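Local coordinates for protein putative branched-chain amino acid ABC transporter (PDB 4PYR) that binds glutathione and, as a putative lipoprotein of the LppC family with a periplasmic-binding-protein fold, may act as an enzyme regulator, at residues V2-I7 / Q34-Y39; M222-M227 / P237-P242. All blocks are in the same frame, centred on the assembly; numbering follows the deposited sequence.

Contact 1 of 2, residues V2-I7 / Q34-Y39; sequences VRIGVI and QSAELY
Y39 lies against G5 and R3 and buries more surface in this contact than any other residue. Its CG stands anti to the backbone N (chi1 170°), and the ring lies near G5 CA, where no side chain intervenes, with CD2 4.4 Å from R3 NH1; D58 and V60 touch the same side chain. Y39 is also gripped through its backbone: its N donates to I4 O and its O accepts from V6 N, each at 2.8 Å, while G5 CA brings a C-H to Y39 O at 3.3 Å. R3 rises beside E37, the two side chains pointing the same way with guanidinium and carboxylate planes 40° apart. They touch through R3 CD and E37 OE1 at 3.9 Å. R3 NE and E37 OE2, 4.4 Å apart, share only charge attraction, because the oxygen lies well out of the guanidinium plane; the salt bridge of R3 runs from NH1 to D58 instead. The pairing is that of neighbouring parallel strands in a beta-alpha-beta unit: strand 2-8 leads through helix 16-33 into strand 36-42, an outermost strand of the Rossmann-like sheet whose order is 2-1-3-4-5. Between the strands, I4 N donates to E37 O at 2.8 Å. The I4 side chain lies on the sheet face opposite R3, E37 and Y39. There CD1 reaches A36 CB at 3.7 Å, and CB meets L38 CD2, a methyl that also touches V6 CG2 at 4.1 Å. On this face Y258 of helix 245-265 packs on I4 and A36, whereas V26 of helix 16-33 packs on L38 and V6.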
loop_
_atom_site.group_PDB
_atom_site.type_symbol
_atom_site.label_atom_id
_atom_site.label_comp_id
_atom_site.label_asym_id
_atom_site.label_seq_id
_atom_site.Cartn_x
_atom_site.Cartn_y
_atom_site.Cartn_z
ATOM N N VAL A 2 -19.490 14.595 -11.570
ATOM C CA VAL A 2 -18.461 13.539 -11.664
ATOM C C VAL A 2 -19.088 12.168 -11.892
ATOM O O VAL A 2 -19.980 11.714 -11.122
ATOM C CB VAL A 2 -17.543 13.507 -10.425
ATOM C CG1 VAL A 2 -16.426 12.474 -10.599
ATOM C CG2 VAL A 2 -16.972 14.902 -10.155
ATOM N N ARG A 3 -18.648 11.560 -12.990
ATOM C CA ARG A 3 -19.025 10.208 -13.361
ATOM C C ARG A 3 -17.765 9.345 -13.407
ATOM O O ARG A 3 -16.887 9.534 -14.189
ATOM C CB ARG A 3 -19.798 10.188 -14.680
ATOM C CG ARG A 3 -21.078 11.011 -14.625
ATOM C CD ARG A 3 -22.365 10.292 -15.054
ATOM N NE ARG A 3 -22.170 9.173 -15.982
ATOM C CZ ARG A 3 -22.269 9.226 -17.298
ATOM N NH1 ARG A 3 -22.052 8.114 -17.987
ATOM N NH2 ARG A 3 -22.581 10.358 -17.938
ATOM N N ILE A 4 -17.669 8.403 -12.498
ATOM C CA ILE A 4 -16.450 7.600 -12.370
ATOM C C ILE A 4 -16.657 6.252 -13.015
ATOM O O ILE A 4 -17.568 5.530 -12.658
ATOM C CB ILE A 4 -16.126 7.335 -10.878
ATOM C CG1 ILE A 4 -15.988 8.659 -10.103
ATOM C CG2 ILE A 4 -14.836 6.507 -10.707
ATOM C CD1 ILE A 4 -15.813 8.451 -8.602
ATOM N N GLY A 5 -15.800 5.882 -13.955
ATOM C CA GLY A 5 -15.878 4.544 -14.506
ATOM C C GLY A 5 -15.023 3.675 -13.639
ATOM O O GLY A 5 -13.874 3.992 -13.387
ATOM N N VAL A 6 -15.621 2.607 -13.111
ATOM C CA VAL A 6 -14.919 1.669 -12.219
ATOM C C VAL A 6 -14.675 0.405 -13.045
ATOM O O VAL A 6 -15.588 -0.359 -13.280
ATOM C CB VAL A 6 -15.739 1.379 -10.965
ATOM C CG1 VAL A 6 -14.872 0.538 -10.014
ATOM C CG2 VAL A 6 -16.194 2.653 -10.280
ATOM N N ILE A 7 -13.454 0.261 -13.552
ATOM C CA ILE A 7 -13.109 -0.728 -14.555
ATOM C C ILE A 7 -12.104 -1.685 -13.938
ATOM O O ILE A 7 -10.899 -1.433 -13.883
ATOM C CB ILE A 7 -12.499 -0.007 -15.795
ATOM C CG1 ILE A 7 -13.530 1.011 -16.277
ATOM C CG2 ILE A 7 -12.220 -1.010 -16.877
ATOM C CD1 ILE A 7 -13.171 1.783 -17.518
ATOM N N GLN A 34 -21.252 10.923 -1.808
ATOM C CA GLN A 34 -22.296 11.374 -2.778
ATOM C C GLN A 34 -21.904 12.525 -3.646
ATOM O O GLN A 34 -22.718 13.412 -3.966
ATOM C CB GLN A 34 -23.515 11.736 -2.071
ATOM C CG GLN A 34 -24.115 10.496 -1.502
ATOM C CD GLN A 34 -25.106 10.942 -0.551
ATOM O OE1 GLN A 34 -26.213 11.289 -0.962
ATOM N NE2 GLN A 34 -24.673 11.159 0.691
ATOM N N SER A 35 -20.644 12.443 -4.038
ATOM C CA SER A 35 -19.999 13.449 -4.845
ATOM C C SER A 35 -19.809 12.975 -6.307
ATOM O O SER A 35 -19.284 13.725 -7.132
ATOM C CB SER A 35 -18.675 13.814 -4.150
ATOM O OG SER A 35 -17.989 12.625 -3.755
ATOM N N ALA A 36 -20.292 11.771 -6.643
ATOM C CA ALA A 36 -20.113 11.195 -7.973
ATOM C C ALA A 36 -21.095 10.059 -8.244
ATOM O O ALA A 36 -21.614 9.405 -7.312
ATOM C CB ALA A 36 -18.689 10.663 -8.156
ATOM N N GLU A 37 -21.295 9.807 -9.531
ATOM C CA GLU A 37 -22.030 8.655 -10.020
ATOM C C GLU A 37 -21.051 7.601 -10.457
ATOM O O GLU A 37 -20.031 7.918 -11.028
ATOM C CB GLU A 37 -22.896 9.058 -11.200
ATOM C CG GLU A 37 -23.811 7.948 -11.704
ATOM C CD GLU A 37 -24.908 8.455 -12.635
ATOM O OE1 GLU A 37 -25.282 9.656 -12.566
ATOM O OE2 GLU A 37 -25.415 7.636 -13.448
ATOM N N LEU A 38 -21.326 6.337 -10.162
ATOM C CA LEU A 38 -20.486 5.251 -10.617
ATOM C C LEU A 38 -21.032 4.614 -11.908
ATOM O O LEU A 38 -22.236 4.406 -12.060
ATOM C CB LEU A 38 -20.405 4.176 -9.526
ATOM C CG LEU A 38 -19.910 4.612 -8.149
ATOM C CD1 LEU A 38 -19.851 3.395 -7.180
ATOM C CD2 LEU A 38 -18.565 5.261 -8.192
ATOM N N TYR A 39 -20.113 4.276 -12.796
ATOM C CA TYR A 39 -20.391 3.468 -13.989
ATOM C C TYR A 39 -19.479 2.264 -13.860
ATOM O O TYR A 39 -18.266 2.375 -13.869
ATOM C CB TYR A 39 -20.058 4.316 -15.233
ATOM C CG TYR A 39 -20.060 3.605 -16.559
ATOM C CD1 TYR A 39 -19.037 2.713 -16.912
ATOM C CD2 TYR A 39 -21.061 3.846 -17.492
ATOM C CE1 TYR A 39 -19.029 2.077 -18.154
ATOM C CE2 TYR A 39 -21.052 3.211 -18.734
ATOM C CZ TYR A 39 -20.040 2.332 -19.054
ATOM O OH TYR A 39 -20.024 1.704 -20.290
#

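Contact 2 of 2, residues M222-M227 / P237-P242; sequences MPWFLM and PRPAAP
R238 and W224 pass each other in opposite directions, guanidinium flat on indole with the planes 8° apart. From CB, the R238 chain sets out with CG beside its own backbone N (chi1 -49°) and bends twice more before reaching the ring. CD is the first atom to touch, 4.0 Å from W224 CZ2 on the six-membered ring. NE follows, 3.8 Å from the same CZ2. CZ then lies over the face of the five-membered ring, 3.7 Å from its centroid, a cation-pi contact. At the tip the two terminal nitrogens part: NH2 stands over the middle of the indole, and NH1 sits 3.3 Å from W224 NE1. Those last two are both donors and do not bond; NE1 gives its hydrogen to E248 OE2, which is also a weak, long ion partner of NH1. Both tip nitrogens converge on one acceptor, W224 O, with NH2 at 3.0 Å and NH1 at 3.1 Å. The oxygen lies in the guanidinium plane, but seen from the carbonyl NH2 is in plane while NH1 stands 43° above it. The indole edge is met by the loop itself: P237 O, held by Y251 OH, comes 3.5 Å from W224 CH2, and P239 CD approaches CZ2. F225 CD1 borders the guanidinium edge. A single arginine thus combines a cation-pi stack with an end-on, two-nitrogen grip on a backbone carbonyl, tying helix 223-226 to the surface loop between helices 231-235 and 245-265.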
loop_
_atom_site.group_PDB
_atom_site.type_symbol
_atom_site.label_atom_id
_atom_site.label_comp_id
_atom_site.label_asym_id
_atom_site.label_seq_id
_atom_site.Cartn_x
_atom_site.Cartn_y
_atom_site.Cartn_z
HETATM N N MSE A 222 -1.930 1.541 7.698
HETATM C CA MSE A 222 -2.975 2.466 7.367
HETATM C C MSE A 222 -3.660 3.125 8.534
HETATM O O MSE A 222 -3.956 2.480 9.527
HETATM C CB MSE A 222 -4.086 1.729 6.653
HETATM C CG MSE A 222 -3.607 1.092 5.371
HETATM SE SE MSE A 222 -5.224 0.465 4.464
HETATM C CE MSE A 222 -4.221 0.047 2.802
ATOM N N PRO A 223 -3.987 4.422 8.413
ATOM C CA PRO A 223 -4.933 5.071 9.354
ATOM C C PRO A 223 -6.202 4.259 9.560
ATOM O O PRO A 223 -6.752 4.224 10.691
ATOM C CB PRO A 223 -5.252 6.407 8.659
ATOM C CG PRO A 223 -4.013 6.676 7.909
ATOM C CD PRO A 223 -3.538 5.352 7.359
ATOM N N TRP A 224 -6.634 3.567 8.508
ATOM C CA TRP A 224 -7.831 2.753 8.576
ATOM C C TRP A 224 -7.810 1.781 9.786
ATOM O O TRP A 224 -8.873 1.523 10.400
ATOM C CB TRP A 224 -7.992 1.978 7.271
ATOM C CG TRP A 224 -9.270 1.205 7.188
ATOM C CD1 TRP A 224 -9.414 -0.156 7.168
ATOM C CD2 TRP A 224 -10.581 1.751 7.051
ATOM N NE1 TRP A 224 -10.747 -0.485 7.047
ATOM C CE2 TRP A 224 -11.481 0.669 6.964
ATOM C CE3 TRP A 224 -11.085 3.043 7.020
ATOM C CZ2 TRP A 224 -12.849 0.852 6.869
ATOM C CZ3 TRP A 224 -12.446 3.213 6.906
ATOM C CH2 TRP A 224 -13.296 2.140 6.823
ATOM N N PHE A 225 -6.627 1.243 10.091
ATOM C CA PHE A 225 -6.444 0.359 11.250
ATOM C C PHE A 225 -5.954 1.097 12.498
ATOM O O PHE A 225 -6.353 0.773 13.633
ATOM C CB PHE A 225 -5.419 -0.754 10.915
ATOM C CG PHE A 225 -5.792 -1.591 9.710
ATOM C CD1 PHE A 225 -6.951 -2.298 9.657
ATOM C CD2 PHE A 225 -4.947 -1.651 8.632
ATOM C CE1 PHE A 225 -7.268 -3.070 8.552
ATOM C CE2 PHE A 225 -5.270 -2.381 7.507
ATOM C CZ PHE A 225 -6.417 -3.108 7.473
ATOM N N LEU A 226 -5.050 2.053 12.336
ATOM C CA LEU A 226 -4.322 2.617 13.468
ATOM C C LEU A 226 -4.914 3.904 14.074
ATOM O O LEU A 226 -4.476 4.306 15.146
ATOM C CB LEU A 226 -2.868 2.878 13.073
ATOM C CG LEU A 226 -2.075 1.641 12.705
ATOM C CD1 LEU A 226 -0.675 2.019 12.286
ATOM C CD2 LEU A 226 -2.060 0.654 13.868
HETATM N N MSE A 227 -5.821 4.573 13.358
HETATM C CA MSE A 227 -6.301 5.889 13.770
HETATM C C MSE A 227 -7.802 5.920 13.680
HETATM O O MSE A 227 -8.366 6.527 12.784
HETATM C CB MSE A 227 -5.670 6.917 12.822
HETATM C CG MSE A 227 -4.174 7.010 13.037
HETATM SE SE MSE A 227 -3.471 8.449 11.861
HETATM C CE MSE A 227 -4.312 10.008 12.724
ATOM N N PRO A 237 -18.126 3.367 6.535
ATOM C CA PRO A 237 -18.453 2.150 7.295
ATOM C C PRO A 237 -17.338 1.112 7.174
ATOM O O PRO A 237 -16.613 1.078 6.168
ATOM C CB PRO A 237 -19.735 1.646 6.618
ATOM C CG PRO A 237 -19.536 2.062 5.189
ATOM C CD PRO A 237 -18.949 3.491 5.314
ATOM N N ARG A 238 -17.176 0.315 8.227
ATOM C CA ARG A 238 -16.239 -0.803 8.184
ATOM C C ARG A 238 -16.838 -1.826 7.214
ATOM O O ARG A 238 -18.058 -1.804 6.954
ATOM C CB ARG A 238 -16.030 -1.410 9.564
ATOM C CG ARG A 238 -15.719 -0.424 10.679
ATOM C CD ARG A 238 -14.494 0.419 10.441
ATOM N NE ARG A 238 -13.255 -0.365 10.403
ATOM C CZ ARG A 238 -12.033 0.152 10.351
ATOM N NH1 ARG A 238 -10.992 -0.676 10.317
ATOM N NH2 ARG A 238 -11.838 1.480 10.300
ATOM N N PRO A 239 -16.019 -2.742 6.666
ATOM C CA PRO A 239 -16.635 -3.758 5.801
ATOM C C PRO A 239 -17.625 -4.624 6.573
ATOM O O PRO A 239 -17.487 -4.864 7.792
ATOM C CB PRO A 239 -15.448 -4.607 5.291
ATOM C CG PRO A 239 -14.224 -4.062 5.901
ATOM C CD PRO A 239 -14.560 -2.901 6.810
ATOM N N ALA A 240 -18.648 -5.058 5.845
ATOM C CA ALA A 240 -19.657 -5.953 6.352
ATOM C C ALA A 240 -18.997 -7.244 6.822
ATOM O O ALA A 240 -19.243 -7.687 7.905
ATOM C CB ALA A 240 -20.690 -6.249 5.271
ATOM N N ALA A 241 -18.113 -7.810 5.996
ATOM C CA ALA A 241 -17.417 -9.038 6.360
ATOM C C ALA A 241 -16.142 -8.684 7.102
ATOM O O ALA A 241 -15.433 -7.751 6.728
ATOM C CB ALA A 241 -17.093 -9.871 5.126
ATOM N N PRO A 242 -15.863 -9.403 8.177
ATOM C CA PRO A 242 -14.562 -9.392 8.800
ATOM C C PRO A 242 -13.552 -9.827 7.761
ATOM O O PRO A 242 -13.611 -10.977 7.293
ATOM C CB PRO A 242 -14.717 -10.458 9.882
ATOM C CG PRO A 242 -16.106 -10.237 10.293
ATOM C CD PRO A 242 -16.815 -10.168 8.996
#

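Contact 1 closes along the chain before contact 2 opens, and the two do not touch: their centres are 22 Å apart and their nearest atoms about 11 Å. Helix 245-265 connects them, meeting 2-7 and 34-39 through Y258, V262 and A265, and 222-227 and 237-242 through residues such as E248 and Y251 nearer its start. Neither contact belongs to the glutathione pocket. The V6 side chain of contact 1 is about 14 Å from the bound glutathione, the F225 side chain of contact 2 about 12 Å. F225 lies about 8 Å from glutathione-binding L104, side chain to side chain, and M222, the selenomethionine N-cap of helix 223-226 in contact 2, touches L104.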